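Local coordinates for putative histidine protein kinase (Rhodobacter sphaeroides, PDB 3KYJ) that probably acts as a CheA-type histidine kinase of chemotaxis signalling, here its phosphotransfer (Hpt) domain, passing phosphate from a histidine to response regulators such as CheY or CheB, at residues 14-19 / 104-109; 22-27 / 52-57; 29-34 / 94-99; 45-50 / 75-80; 70-75 / 123-128. All blocks are in the same frame, centred on the assembly; numbering follows the deposited sequence. Where two conformers were deposited one is given.

Contact 1. Residues 14-19 / 104-109; sequences ALYADD and AMLEET
Helix pieces 14-19 and 104-109 run nearly antiparallel, with 161° between their directions and axes 9.9 Å apart, and bring the CA atoms of A17 and L106 to 6.7 Å. Y16 and L106 carry most of the contact. CG of Y16 lies anti to the backbone N (chi1 169°), and the ring reaches across the gap to helix 89-112. L106 comes over one face of that ring. Its CD1 is 3.6 Å from CE2 of Y16, set toward the rim, and makes a CH-pi contact. The two side chains slide past each other in opposite directions. The other branch of L106, CD2, faces the backbone and stands 3.9 Å from O of A17. T109 is met at the ring edge. The phenol OH of Y16 donates to OG1 of T109 at 2.7 Å, and OG1 lies in the plane of the ring. OG1 then donates to the carbonyl O of M105 at 2.8 Å. That oxygen also accepts the backbone N of T109, from the opposite face of the carbonyl plane. A phenylalanine in place of Y16 would probably keep the ring under L106 but leave OG1 of T109 without its donor across the helix pair. The rings of Y16 and W13 meet edge-to-face, and an apolar side chain of the other protein chain also touches Y16. The hydroxyl of T109 is thus both donor and acceptor. Two hydrogen bonds in series, from phenol to threonine to the M105 carbonyl, hold the phenol end inside an otherwise apolar contact.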
# COMPACT_ATOMS: atom_id res chain seq x y z
N ALA A 14 0.83 -16.89 -0.67
CA ALA A 14 1.51 -17.11 0.60
C ALA A 14 1.80 -15.78 1.28
O ALA A 14 1.60 -15.61 2.48
CB ALA A 14 2.79 -17.88 0.40
N LEU A 15 2.28 -14.81 0.50
CA LEU A 15 2.59 -13.50 1.04
C LEU A 15 1.32 -12.76 1.48
O LEU A 15 1.32 -12.08 2.50
CB LEU A 15 3.35 -12.69 -0.01
CG LEU A 15 3.74 -11.30 0.44
CD1 LEU A 15 4.69 -11.42 1.64
CD2 LEU A 15 4.43 -10.57 -0.72
N TYR A 16 0.24 -12.91 0.74
CA TYR A 16 -1.03 -12.31 1.16
C TYR A 16 -1.43 -12.80 2.55
O TYR A 16 -1.84 -12.02 3.40
CB TYR A 16 -2.10 -12.66 0.12
CG TYR A 16 -3.51 -12.33 0.51
CD1 TYR A 16 -3.99 -11.03 0.47
CD2 TYR A 16 -4.39 -13.36 0.85
CE1 TYR A 16 -5.32 -10.75 0.80
CE2 TYR A 16 -5.69 -13.09 1.19
CZ TYR A 16 -6.15 -11.80 1.15
OH TYR A 16 -7.47 -11.57 1.47
N ALA A 17 -1.29 -14.09 2.79
CA ALA A 17 -1.68 -14.64 4.07
C ALA A 17 -0.74 -14.19 5.19
O ALA A 17 -1.20 -13.85 6.28
CB ALA A 17 -1.74 -16.17 3.98
N ASP A 18 0.56 -14.17 4.91
CA ASP A 18 1.55 -13.85 5.93
C ASP A 18 1.50 -12.36 6.26
O ASP A 18 1.38 -12.00 7.40
CB ASP A 18 2.95 -14.24 5.46
CG ASP A 18 3.99 -14.10 6.55
OD1 ASP A 18 3.62 -13.98 7.73
OD2 ASP A 18 5.20 -14.12 6.22
N ASP A 19 1.59 -11.51 5.24
CA ASP A 19 1.56 -10.05 5.42
C ASP A 19 0.20 -9.62 6.00
O ASP A 19 0.13 -8.73 6.85
CB ASP A 19 1.82 -9.38 4.07
CG ASP A 19 2.42 -8.00 4.19
OD1 ASP A 19 3.65 -7.89 4.32
OD2 ASP A 19 1.67 -7.01 4.13
N ALA A 104 -11.19 -13.67 9.60
CA ALA A 104 -11.92 -14.78 9.00
C ALA A 104 -11.88 -14.67 7.47
O ALA A 104 -11.75 -15.68 6.76
CB ALA A 104 -13.35 -14.81 9.51
N MET A 105 -12.02 -13.45 6.95
CA MET A 105 -11.96 -13.27 5.50
C MET A 105 -10.61 -13.61 4.95
O MET A 105 -10.50 -14.20 3.88
CB MET A 105 -12.23 -11.83 5.13
CG MET A 105 -13.62 -11.41 5.38
SD MET A 105 -13.74 -9.72 4.86
CE MET A 105 -15.51 -9.50 4.98
N LEU A 106 -9.57 -13.24 5.68
CA LEU A 106 -8.20 -13.53 5.29
C LEU A 106 -8.01 -15.04 5.22
O LEU A 106 -7.44 -15.55 4.26
CB LEU A 106 -7.21 -12.93 6.29
CG LEU A 106 -5.72 -13.23 6.06
CD1 LEU A 106 -5.26 -12.64 4.76
CD2 LEU A 106 -4.86 -12.73 7.22
N GLU A 107 -8.46 -15.77 6.24
CA GLU A 107 -8.20 -17.20 6.31
C GLU A 107 -8.94 -17.93 5.19
O GLU A 107 -8.41 -18.86 4.57
CB GLU A 107 -8.61 -17.76 7.68
CG GLU A 107 -7.69 -17.32 8.83
CD GLU A 107 -8.11 -17.91 10.16
OE1 GLU A 107 -8.71 -19.00 10.17
OE2 GLU A 107 -7.83 -17.29 11.21
N GLU A 108 -10.16 -17.49 4.90
CA GLU A 108 -10.94 -18.10 3.84
C GLU A 108 -10.42 -17.78 2.44
O GLU A 108 -10.30 -18.69 1.62
CB GLU A 108 -12.39 -17.65 3.90
CG GLU A 108 -13.22 -18.26 2.78
CD GLU A 108 -14.51 -17.50 2.59
OE1 GLU A 108 -15.25 -17.34 3.58
OE2 GLU A 108 -14.77 -17.07 1.45
N THR A 109 -10.14 -16.50 2.16
CA THR A 109 -9.77 -16.08 0.80
C THR A 109 -8.39 -16.60 0.46
O THR A 109 -8.11 -16.92 -0.69
CB THR A 109 -9.77 -14.53 0.61
OG1 THR A 109 -8.91 -13.89 1.57
CG2 THR A 109 -11.18 -13.98 0.73

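Contact 2. Residues 22-27 / 52-57; sequences QALDAM and HTFKGN
L24 reaches from helix 10-35 onto the ring of F54 in helix 40-60. Its CB stops short of the ring, 5.1 Å from CD1 of F54. CG sits beside the backbone N and anti to the carbonyl carbon (chi1 -65°), and comes within 3.7 Å of both CD1 and CE1 of F54. Both methyls stand on the same side of the ring. CD1 of L24 lies above its CE1 edge, 3.6 Å from CE1 of F54. CD2 of L24 lies further in over the face, 4.1 Å from the centroid of the F54 ring, as a CH-pi contact. Next to this pair, CB of A23 faces CG2 of T53 at 4.1 Å. The CA atoms of A23 and F54 come closest, at 6.1 Å, so the small alanine lies where the backbones approach most nearly. L102 of helix 89-112 touches both L24 and F54. H52, the predicted phosphorylation site, takes no part in the contact. Its ND1 is hydrogen-bonded to OE1 of E74, and its NE2 to an acidic side chain of the other protein chain. The pair runs antiparallel at 152°, as neighbouring helices do in the up-and-down four-helix bundle of Hpt domains.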
# COMPACT_ATOMS: atom_id res chain seq x y z
N GLN A 22 0.19 -10.31 9.76
CA GLN A 22 0.97 -9.29 10.47
C GLN A 22 0.18 -7.99 10.60
O GLN A 22 0.15 -7.37 11.65
CB GLN A 22 2.30 -9.03 9.75
CG GLN A 22 3.27 -10.20 9.82
CD GLN A 22 3.68 -10.55 11.25
OE1 GLN A 22 3.99 -9.66 12.06
NE2 GLN A 22 3.70 -11.84 11.56
N ALA A 23 -0.48 -7.58 9.52
CA ALA A 23 -1.25 -6.34 9.57
C ALA A 23 -2.42 -6.46 10.56
O ALA A 23 -2.66 -5.55 11.35
CB ALA A 23 -1.75 -5.98 8.19
N LEU A 24 -3.14 -7.58 10.51
CA LEU A 24 -4.26 -7.75 11.44
C LEU A 24 -3.76 -7.89 12.89
O LEU A 24 -4.43 -7.42 13.82
CB LEU A 24 -5.16 -8.92 11.04
CG LEU A 24 -5.89 -8.72 9.71
CD1 LEU A 24 -6.78 -9.91 9.45
CD2 LEU A 24 -6.69 -7.43 9.71
N ASP A 25 -2.59 -8.49 13.09
CA ASP A 25 -2.02 -8.55 14.44
C ASP A 25 -1.78 -7.13 14.96
O ASP A 25 -2.02 -6.85 16.13
CB ASP A 25 -0.71 -9.34 14.47
CG ASP A 25 -0.91 -10.86 14.40
OD1 ASP A 25 -2.05 -11.34 14.57
OD2 ASP A 25 0.10 -11.56 14.19
N ALA A 26 -1.27 -6.26 14.09
CA ALA A 26 -0.98 -4.87 14.49
C ALA A 26 -2.29 -4.11 14.74
O ALA A 26 -2.38 -3.32 15.67
CB ALA A 26 -0.14 -4.18 13.42
N MET A 27 -3.30 -4.36 13.91
CA MET A 27 -4.61 -3.74 14.08
C MET A 27 -5.20 -4.13 15.44
O MET A 27 -5.59 -3.26 16.24
CB MET A 27 -5.54 -4.16 12.94
CG MET A 27 -6.95 -3.62 13.08
SD MET A 27 -8.01 -4.27 11.76
CE MET A 27 -9.45 -3.25 11.99
N HIS A 52 -4.57 0.18 6.36
CA HIS A 52 -4.23 0.62 5.02
C HIS A 52 -3.43 -0.46 4.27
O HIS A 52 -3.65 -0.71 3.08
CB HIS A 52 -3.44 1.93 5.11
CG HIS A 52 -3.15 2.54 3.78
ND1 HIS A 52 -4.14 3.11 3.00
CD2 HIS A 52 -1.99 2.68 3.09
CE1 HIS A 52 -3.59 3.57 1.88
NE2 HIS A 52 -2.29 3.32 1.92
N THR A 53 -2.50 -1.10 4.97
CA THR A 53 -1.75 -2.20 4.40
C THR A 53 -2.67 -3.36 4.01
O THR A 53 -2.59 -3.92 2.91
CB THR A 53 -0.70 -2.68 5.40
OG1 THR A 53 0.31 -1.68 5.51
CG2 THR A 53 -0.08 -4.01 4.96
N PHE A 54 -3.56 -3.74 4.93
CA PHE A 54 -4.47 -4.83 4.65
C PHE A 54 -5.35 -4.52 3.43
O PHE A 54 -5.53 -5.36 2.55
CB PHE A 54 -5.30 -5.14 5.89
CG PHE A 54 -6.07 -6.41 5.77
CD1 PHE A 54 -5.52 -7.61 6.16
CD2 PHE A 54 -7.33 -6.41 5.22
CE1 PHE A 54 -6.22 -8.79 6.03
CE2 PHE A 54 -8.04 -7.59 5.06
CZ PHE A 54 -7.49 -8.78 5.47
N LYS A 55 -5.85 -3.30 3.36
CA LYS A 55 -6.62 -2.84 2.23
C LYS A 55 -5.83 -2.93 0.91
O LYS A 55 -6.32 -3.46 -0.09
CB LYS A 55 -7.08 -1.41 2.46
CG LYS A 55 -8.01 -0.88 1.39
CD LYS A 55 -8.29 0.64 1.48
CE LYS A 55 -7.12 1.43 0.93
NZ LYS A 55 -7.45 2.87 0.76
N GLY A 56 -4.63 -2.38 0.89
CA GLY A 56 -3.81 -2.42 -0.31
C GLY A 56 -3.47 -3.83 -0.77
O GLY A 56 -3.43 -4.11 -1.95
N ASN A 57 -3.24 -4.72 0.19
CA ASN A 57 -2.93 -6.11 -0.12
C ASN A 57 -4.11 -6.78 -0.84
O ASN A 57 -3.95 -7.50 -1.81
CB ASN A 57 -2.59 -6.88 1.17
CG ASN A 57 -1.23 -6.53 1.77
OD1 ASN A 57 -0.51 -5.66 1.27
ND2 ASN A 57 -0.89 -7.21 2.85

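Contact 3. Residues 29-34 / 94-99; sequences ASLLAL and ILLFAS
L31 meets L95 and L96 where helices 10-35 and 89-112 close the antiparallel four-helix bundle of the Hpt domain. The segments run at 149° with axes 9.9 Å apart. Leucines make nearly all of the contact, and no hydrogen bond crosses it. L31 is the central side chain. Its CG lies beside the backbone N (chi1 -69°), and the two methyls are aimed at the L95 turn. CD1 of L31 rests against the backbone, 3.5 Å from O of L95, and also touches CB of L95 at 3.7 Å. CD2 of L31 lies 3.8 Å from the same CB. The fork of L31 thus straddles CB of L95, and the two side chains cross at about a right angle. L96, the next residue, packs nearer the root of L31: its CD2 lies 3.6 Å from CB of L31. The same methyl of L96 also meets CD2 of L32 at 4.1 Å, again with the side chains crossed. L32 is solvent-exposed and marks the outer limit of the contact. An alanine at L31 would probably open a gap over CB and the carbonyl of L95, where both methyls now rest. Toward the interior, L31 also touches L47 of helix 40-60, while L95 reaches C73 and I77 of helix 64-82. One turn further along helix 89-112, S99 turns its hydroxyl back on its own helix. OG of S99 donates to O of L96 at 2.8 Å, tilted 20° from the carbonyl plane.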
# COMPACT_ATOMS: atom_id res chain seq x y z
N ALA A 29 -3.58 -5.38 18.07
CA ALA A 29 -2.76 -4.90 19.20
C ALA A 29 -3.08 -3.45 19.56
O ALA A 29 -3.17 -3.10 20.75
CB ALA A 29 -1.29 -5.06 18.90
N SER A 30 -3.22 -2.60 18.54
CA SER A 30 -3.52 -1.19 18.80
C SER A 30 -4.89 -1.03 19.47
O SER A 30 -5.06 -0.23 20.39
CB SER A 30 -3.48 -0.37 17.52
OG SER A 30 -2.20 -0.44 16.91
N LEU A 31 -5.88 -1.78 18.98
CA LEU A 31 -7.24 -1.69 19.51
C LEU A 31 -7.32 -2.21 20.95
O LEU A 31 -7.98 -1.61 21.81
CB LEU A 31 -8.19 -2.46 18.60
CG LEU A 31 -8.38 -1.81 17.22
CD1 LEU A 31 -9.13 -2.76 16.29
CD2 LEU A 31 -9.14 -0.50 17.35
N LEU A 32 -6.61 -3.30 21.23
CA LEU A 32 -6.60 -3.85 22.58
C LEU A 32 -5.87 -2.90 23.53
O LEU A 32 -6.27 -2.76 24.67
CB LEU A 32 -5.97 -5.25 22.62
CG LEU A 32 -6.82 -6.35 21.96
CD1 LEU A 32 -6.07 -7.65 21.94
CD2 LEU A 32 -8.17 -6.53 22.64
N ALA A 33 -4.82 -2.25 23.05
CA ALA A 33 -4.14 -1.25 23.86
C ALA A 33 -5.07 -0.08 24.20
O ALA A 33 -5.09 0.39 25.35
CB ALA A 33 -2.85 -0.77 23.16
N LEU A 34 -5.88 0.34 23.23
CA LEU A 34 -6.83 1.42 23.46
C LEU A 34 -7.90 0.99 24.46
O LEU A 34 -8.29 1.73 25.35
CB LEU A 34 -7.46 1.87 22.14
CG LEU A 34 -6.51 2.60 21.19
CD1 LEU A 34 -7.16 2.77 19.82
CD2 LEU A 34 -6.06 3.96 21.76
N ILE A 94 -16.29 -1.39 17.39
CA ILE A 94 -16.64 -1.70 16.01
C ILE A 94 -15.38 -2.19 15.27
O ILE A 94 -15.43 -3.15 14.50
CB ILE A 94 -17.26 -0.51 15.28
CG1 ILE A 94 -18.62 -0.16 15.90
CG2 ILE A 94 -17.42 -0.80 13.79
CD1 ILE A 94 -19.14 1.19 15.47
N LEU A 95 -14.24 -1.56 15.54
CA LEU A 95 -13.02 -1.96 14.84
C LEU A 95 -12.47 -3.29 15.34
O LEU A 95 -11.86 -4.02 14.56
CB LEU A 95 -11.97 -0.86 14.89
CG LEU A 95 -12.32 0.42 14.14
CD1 LEU A 95 -11.30 1.53 14.40
CD2 LEU A 95 -12.43 0.13 12.63
N LEU A 96 -12.67 -3.62 16.62
CA LEU A 96 -12.32 -4.94 17.12
C LEU A 96 -13.17 -6.02 16.40
O LEU A 96 -12.65 -7.04 15.98
CB LEU A 96 -12.49 -5.06 18.64
CG LEU A 96 -11.27 -4.57 19.41
CD1 LEU A 96 -11.62 -4.48 20.90
CD2 LEU A 96 -10.09 -5.50 19.18
N PHE A 97 -14.47 -5.76 16.25
CA PHE A 97 -15.35 -6.64 15.48
C PHE A 97 -14.84 -6.73 14.04
O PHE A 97 -14.75 -7.82 13.46
CB PHE A 97 -16.79 -6.09 15.56
CG PHE A 97 -17.82 -6.86 14.77
CD1 PHE A 97 -17.84 -8.23 14.77
CD2 PHE A 97 -18.76 -6.18 14.03
CE1 PHE A 97 -18.81 -8.93 14.03
CE2 PHE A 97 -19.72 -6.87 13.30
CZ PHE A 97 -19.73 -8.23 13.30
N ALA A 98 -14.47 -5.59 13.46
CA ALA A 98 -13.91 -5.59 12.12
C ALA A 98 -12.65 -6.44 12.02
O ALA A 98 -12.47 -7.16 11.06
CB ALA A 98 -13.66 -4.20 11.62
N SER A 99 -11.77 -6.37 13.02
CA SER A 99 -10.52 -7.11 12.96
C SER A 99 -10.82 -8.61 12.95
O SER A 99 -10.21 -9.35 12.19
CB SER A 99 -9.55 -6.70 14.08
OG SER A 99 -9.96 -7.15 15.35

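Contact 4. Residues 45-50 / 75-80; sequences GPLFRA and DLIGLV
I77 divides its two branches between L47 and F48. Its CG1 lies beside the backbone N (chi1 -63°), and this places CG2 anti to that N. The long branch runs out to CD1, which sits 3.6 Å from CG of L47. L47 has CG anti to the backbone N (chi1 172°), which turns its fork to meet it. Its methyls CD1 and CD2 lie 4.1 Å and 4.0 Å from CD1 of I77, so the ethyl end touches the branch point and both methyls. The short branch of I77 goes to F48. CG2 of I77 is 3.9 Å from CB of F48. It also reaches the edge of the ring at CD1 and lies in the ring plane, not over a face. These are neighbouring antiparallel helices of the Hpt four-helix bundle, 40-60 and 64-82. Here they run at 154°, with the CA atoms of F48 and I77 6.3 Å apart. F48 has its CG anti to the backbone N, which carries the ring along the side of helix 64-82. Its edge there passes the backbone of G78, with CD1 of F48 4.4 Å from N of G78. R81 makes a cation-pi contact with the same ring. In helix 40-60 the chain is kinked where the N atoms of G45 and P46 lack the bond to the preceding turn. R49 folds back over this place, its guanidinium lying with one face on C of G45 and N of P46. L47 points into the bundle interior, where it touches M27, L31 and L95.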
# COMPACT_ATOMS: atom_id res chain seq x y z
N GLY A 45 -2.02 6.13 14.55
CA GLY A 45 -1.14 5.97 13.41
C GLY A 45 -0.89 4.51 13.06
O GLY A 45 -1.11 4.10 11.93
N PRO A 46 -0.44 3.71 14.04
CA PRO A 46 -0.23 2.28 13.80
C PRO A 46 -1.51 1.59 13.32
O PRO A 46 -1.45 0.73 12.45
CB PRO A 46 0.22 1.76 15.16
CG PRO A 46 0.93 2.95 15.81
CD PRO A 46 0.18 4.16 15.31
N LEU A 47 -2.64 1.96 13.89
CA LEU A 47 -3.91 1.37 13.51
C LEU A 47 -4.24 1.70 12.04
O LEU A 47 -4.57 0.80 11.25
CB LEU A 47 -4.99 1.88 14.46
CG LEU A 47 -6.42 1.50 14.09
CD1 LEU A 47 -6.62 -0.02 14.07
CD2 LEU A 47 -7.37 2.13 15.09
N PHE A 48 -4.11 2.96 11.66
CA PHE A 48 -4.34 3.37 10.30
C PHE A 48 -3.43 2.62 9.35
O PHE A 48 -3.89 2.10 8.32
CB PHE A 48 -4.13 4.89 10.13
CG PHE A 48 -4.48 5.38 8.74
CD1 PHE A 48 -5.74 5.92 8.48
CD2 PHE A 48 -3.57 5.30 7.72
CE1 PHE A 48 -6.08 6.37 7.23
CE2 PHE A 48 -3.92 5.73 6.44
CZ PHE A 48 -5.17 6.27 6.21
N ARG A 49 -2.14 2.58 9.66
CA ARG A 49 -1.19 1.92 8.76
C ARG A 49 -1.51 0.44 8.57
O ARG A 49 -1.40 -0.08 7.45
CB ARG A 49 0.24 2.14 9.26
CG ARG A 49 0.67 3.59 9.11
CD ARG A 49 2.16 3.80 9.40
NE ARG A 49 2.50 3.58 10.80
CZ ARG A 49 2.45 4.50 11.76
NH1 ARG A 49 2.01 5.73 11.51
NH2 ARG A 49 2.80 4.18 12.99
N ALA A 50 -1.91 -0.23 9.64
CA ALA A 50 -2.23 -1.66 9.56
C ALA A 50 -3.43 -1.90 8.64
O ALA A 50 -3.39 -2.79 7.78
CB ALA A 50 -2.50 -2.20 10.93
N ASP A 75 -11.73 4.71 6.52
CA ASP A 75 -12.47 5.96 6.54
C ASP A 75 -12.77 6.39 7.99
O ASP A 75 -12.61 7.57 8.34
CB ASP A 75 -13.80 5.84 5.81
CG ASP A 75 -13.66 5.85 4.29
OD1 ASP A 75 -12.56 6.08 3.74
OD2 ASP A 75 -14.70 5.61 3.65
N LEU A 76 -13.20 5.44 8.82
CA LEU A 76 -13.58 5.77 10.20
C LEU A 76 -12.33 6.20 10.98
O LEU A 76 -12.35 7.21 11.71
CB LEU A 76 -14.25 4.56 10.87
CG LEU A 76 -14.66 4.74 12.33
CD1 LEU A 76 -15.53 5.98 12.52
CD2 LEU A 76 -15.37 3.49 12.80
N ILE A 77 -11.25 5.45 10.83
CA ILE A 77 -10.01 5.80 11.52
C ILE A 77 -9.51 7.16 11.02
O ILE A 77 -9.00 7.96 11.80
CB ILE A 77 -8.93 4.74 11.29
CG1 ILE A 77 -9.34 3.40 11.87
CG2 ILE A 77 -7.59 5.22 11.87
CD1 ILE A 77 -8.61 2.21 11.26
N GLY A 78 -9.67 7.44 9.73
CA GLY A 78 -9.30 8.73 9.17
C GLY A 78 -10.06 9.91 9.76
O GLY A 78 -9.52 11.01 9.87
N LEU A 79 -11.32 9.71 10.16
CA LEU A 79 -12.08 10.78 10.80
C LEU A 79 -11.44 11.16 12.13
O LEU A 79 -11.40 12.34 12.50
CB LEU A 79 -13.51 10.37 11.08
CG LEU A 79 -14.44 10.18 9.88
CD1 LEU A 79 -15.76 9.63 10.38
CD2 LEU A 79 -14.63 11.50 9.15
N VAL A 80 -10.98 10.16 12.87
CA VAL A 80 -10.23 10.40 14.13
C VAL A 80 -8.92 11.12 13.83
O VAL A 80 -8.58 12.11 14.49
CB VAL A 80 -9.94 9.08 14.88
CG1 VAL A 80 -9.09 9.36 16.10
CG2 VAL A 80 -11.23 8.41 15.30

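Contact 5. Residues 70-75 / 123-128; sequences AHLCED and ALMDQL
L72 overlaps the end of M125, its CD1 3.5 Å from CE of the methionine. The CG of L72 follows at 3.9 Å from the same CE, and SD of M125 lies 4.1 Å from CD1 of L72. M125 gets there by bending. Its chain turns at chi2 (-65°) and again at chi3 (-78°), which folds the methyl back toward helix 64-82; the M125 and L72 side chains cross at about a right angle. L72 was deposited in two conformers, so the details at its tip belong to the one described. L128 enters one turn later from helix 122-135. Its CD1 fits between two neighbours, 4.0 Å from CB of L72 and 4.1 Å from SG of C73. The contact is wholly apolar, with no hydrogen bond between the helices. C73 is also in touch with A98 of helix 89-112 and V51 of helix 40-60, so L128 presses on a residue that faces the bundle interior. On the other side of the helix, E74 forms a salt bridge with K55. The two segments run almost parallel, at 20°, with the CA atoms of L72 and L128 6.7 Å apart. Helix 122-135 lies against helices 64-82 and 89-112 as a fifth helix added to the four of the Hpt bundle, as in the phosphotransfer domains of CheA kinases.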
# COMPACT_ATOMS: atom_id res chain seq x y z
N ALA A 70 -12.19 -3.21 4.56
CA ALA A 70 -11.01 -2.52 5.06
C ALA A 70 -11.10 -1.02 4.76
O ALA A 70 -10.71 -0.18 5.59
CB ALA A 70 -9.74 -3.13 4.46
N HIS A 71 -11.65 -0.67 3.59
CA HIS A 71 -11.74 0.72 3.21
C HIS A 71 -12.64 1.49 4.17
O HIS A 71 -12.32 2.61 4.56
CB HIS A 71 -12.20 0.88 1.75
CG HIS A 71 -12.14 2.29 1.27
ND1 HIS A 71 -13.25 3.00 0.88
CD2 HIS A 71 -11.10 3.17 1.23
CE1 HIS A 71 -12.89 4.24 0.56
NE2 HIS A 71 -11.59 4.36 0.75
N LEU A 72 -13.78 0.92 4.52
CA LEU A 72 -14.66 1.65 5.42
C LEU A 72 -14.04 1.78 6.81
O LEU A 72 -14.20 2.82 7.46
CB LEU A 72 -16.04 1.01 5.52
CG LEU A 72 -17.03 1.37 4.42
CD1 LEU A 72 -18.44 1.15 4.94
CD2 LEU A 72 -16.90 2.79 3.90
N CYS A 73 -13.31 0.76 7.26
CA CYS A 73 -12.55 0.89 8.51
C CYS A 73 -11.59 2.07 8.42
O CYS A 73 -11.49 2.88 9.34
CB CYS A 73 -11.77 -0.39 8.83
SG CYS A 73 -12.77 -1.80 9.27
N GLU A 74 -10.89 2.18 7.29
CA GLU A 74 -9.89 3.23 7.10
C GLU A 74 -10.54 4.59 7.12
O GLU A 74 -9.99 5.54 7.70
CB GLU A 74 -9.14 3.02 5.77
CG GLU A 74 -7.93 3.92 5.59
CD GLU A 74 -7.35 3.78 4.20
OE1 GLU A 74 -6.51 2.89 4.00
OE2 GLU A 74 -7.73 4.56 3.31
N ASP A 75 -11.73 4.71 6.52
CA ASP A 75 -12.47 5.96 6.54
C ASP A 75 -12.77 6.39 7.99
O ASP A 75 -12.61 7.57 8.34
CB ASP A 75 -13.80 5.84 5.81
CG ASP A 75 -13.66 5.85 4.29
OD1 ASP A 75 -12.56 6.08 3.74
OD2 ASP A 75 -14.70 5.61 3.65
N ALA A 123 -23.51 -6.94 8.19
CA ALA A 123 -23.79 -6.29 9.48
C ALA A 123 -22.66 -5.34 9.88
O ALA A 123 -22.90 -4.22 10.33
CB ALA A 123 -24.01 -7.33 10.56
N LEU A 124 -21.43 -5.78 9.69
CA LEU A 124 -20.29 -4.95 9.98
C LEU A 124 -20.35 -3.70 9.13
O LEU A 124 -20.08 -2.60 9.62
CB LEU A 124 -18.99 -5.70 9.71
CG LEU A 124 -17.74 -4.82 9.71
CD1 LEU A 124 -17.47 -4.20 11.09
CD2 LEU A 124 -16.53 -5.63 9.24
N MET A 125 -20.69 -3.85 7.85
CA MET A 125 -20.73 -2.69 6.98
C MET A 125 -21.78 -1.70 7.49
O MET A 125 -21.55 -0.50 7.52
CB MET A 125 -21.00 -3.10 5.52
CG MET A 125 -19.84 -3.90 4.88
SD MET A 125 -18.35 -2.91 4.70
CE MET A 125 -18.79 -1.93 3.26
N ASP A 126 -22.95 -2.19 7.87
CA ASP A 126 -23.96 -1.29 8.41
C ASP A 126 -23.47 -0.54 9.65
O ASP A 126 -23.73 0.65 9.79
CB ASP A 126 -25.24 -2.06 8.76
CG ASP A 126 -26.11 -2.38 7.56
OD1 ASP A 126 -25.89 -1.82 6.45
OD2 ASP A 126 -27.06 -3.17 7.73
N GLN A 127 -22.75 -1.24 10.52
CA GLN A 127 -22.26 -0.62 11.77
C GLN A 127 -21.23 0.45 11.46
O GLN A 127 -21.23 1.53 12.03
CB GLN A 127 -21.65 -1.67 12.69
CG GLN A 127 -22.67 -2.63 13.29
CD GLN A 127 -22.04 -3.73 14.11
OE1 GLN A 127 -20.97 -3.54 14.71
NE2 GLN A 127 -22.68 -4.89 14.15
N LEU A 128 -20.33 0.15 10.54
CA LEU A 128 -19.35 1.15 10.15
C LEU A 128 -20.04 2.36 9.53
O LEU A 128 -19.73 3.50 9.89
CB LEU A 128 -18.34 0.56 9.17
CG LEU A 128 -17.34 -0.43 9.77
CD1 LEU A 128 -16.75 -1.27 8.67
CD2 LEU A 128 -16.20 0.26 10.55

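Contacts 1 to 4 join antiparallel helices of the Hpt bundle; contact 5 adds the near-parallel fifth helix. Contacts 1 and 3 hold the same pair, 10-35 and 89-112, with contact centres about 19 Å apart. Contact 1 has a hydrogen bond across the helices, and contact 3 is almost entirely leucine packing. Contacts 1, 2 and 5 are buried, while 3 and 4 are partly buried. Contacts 1 and 2 meet through D19 and N57, whose side chains probably hydrogen-bond. Contacts 2 and 5 are joined by polar links from H52 and K55 to E74. Contacts 3, 4 and 5 meet through apolar interior residues such as L95, I77 and L128.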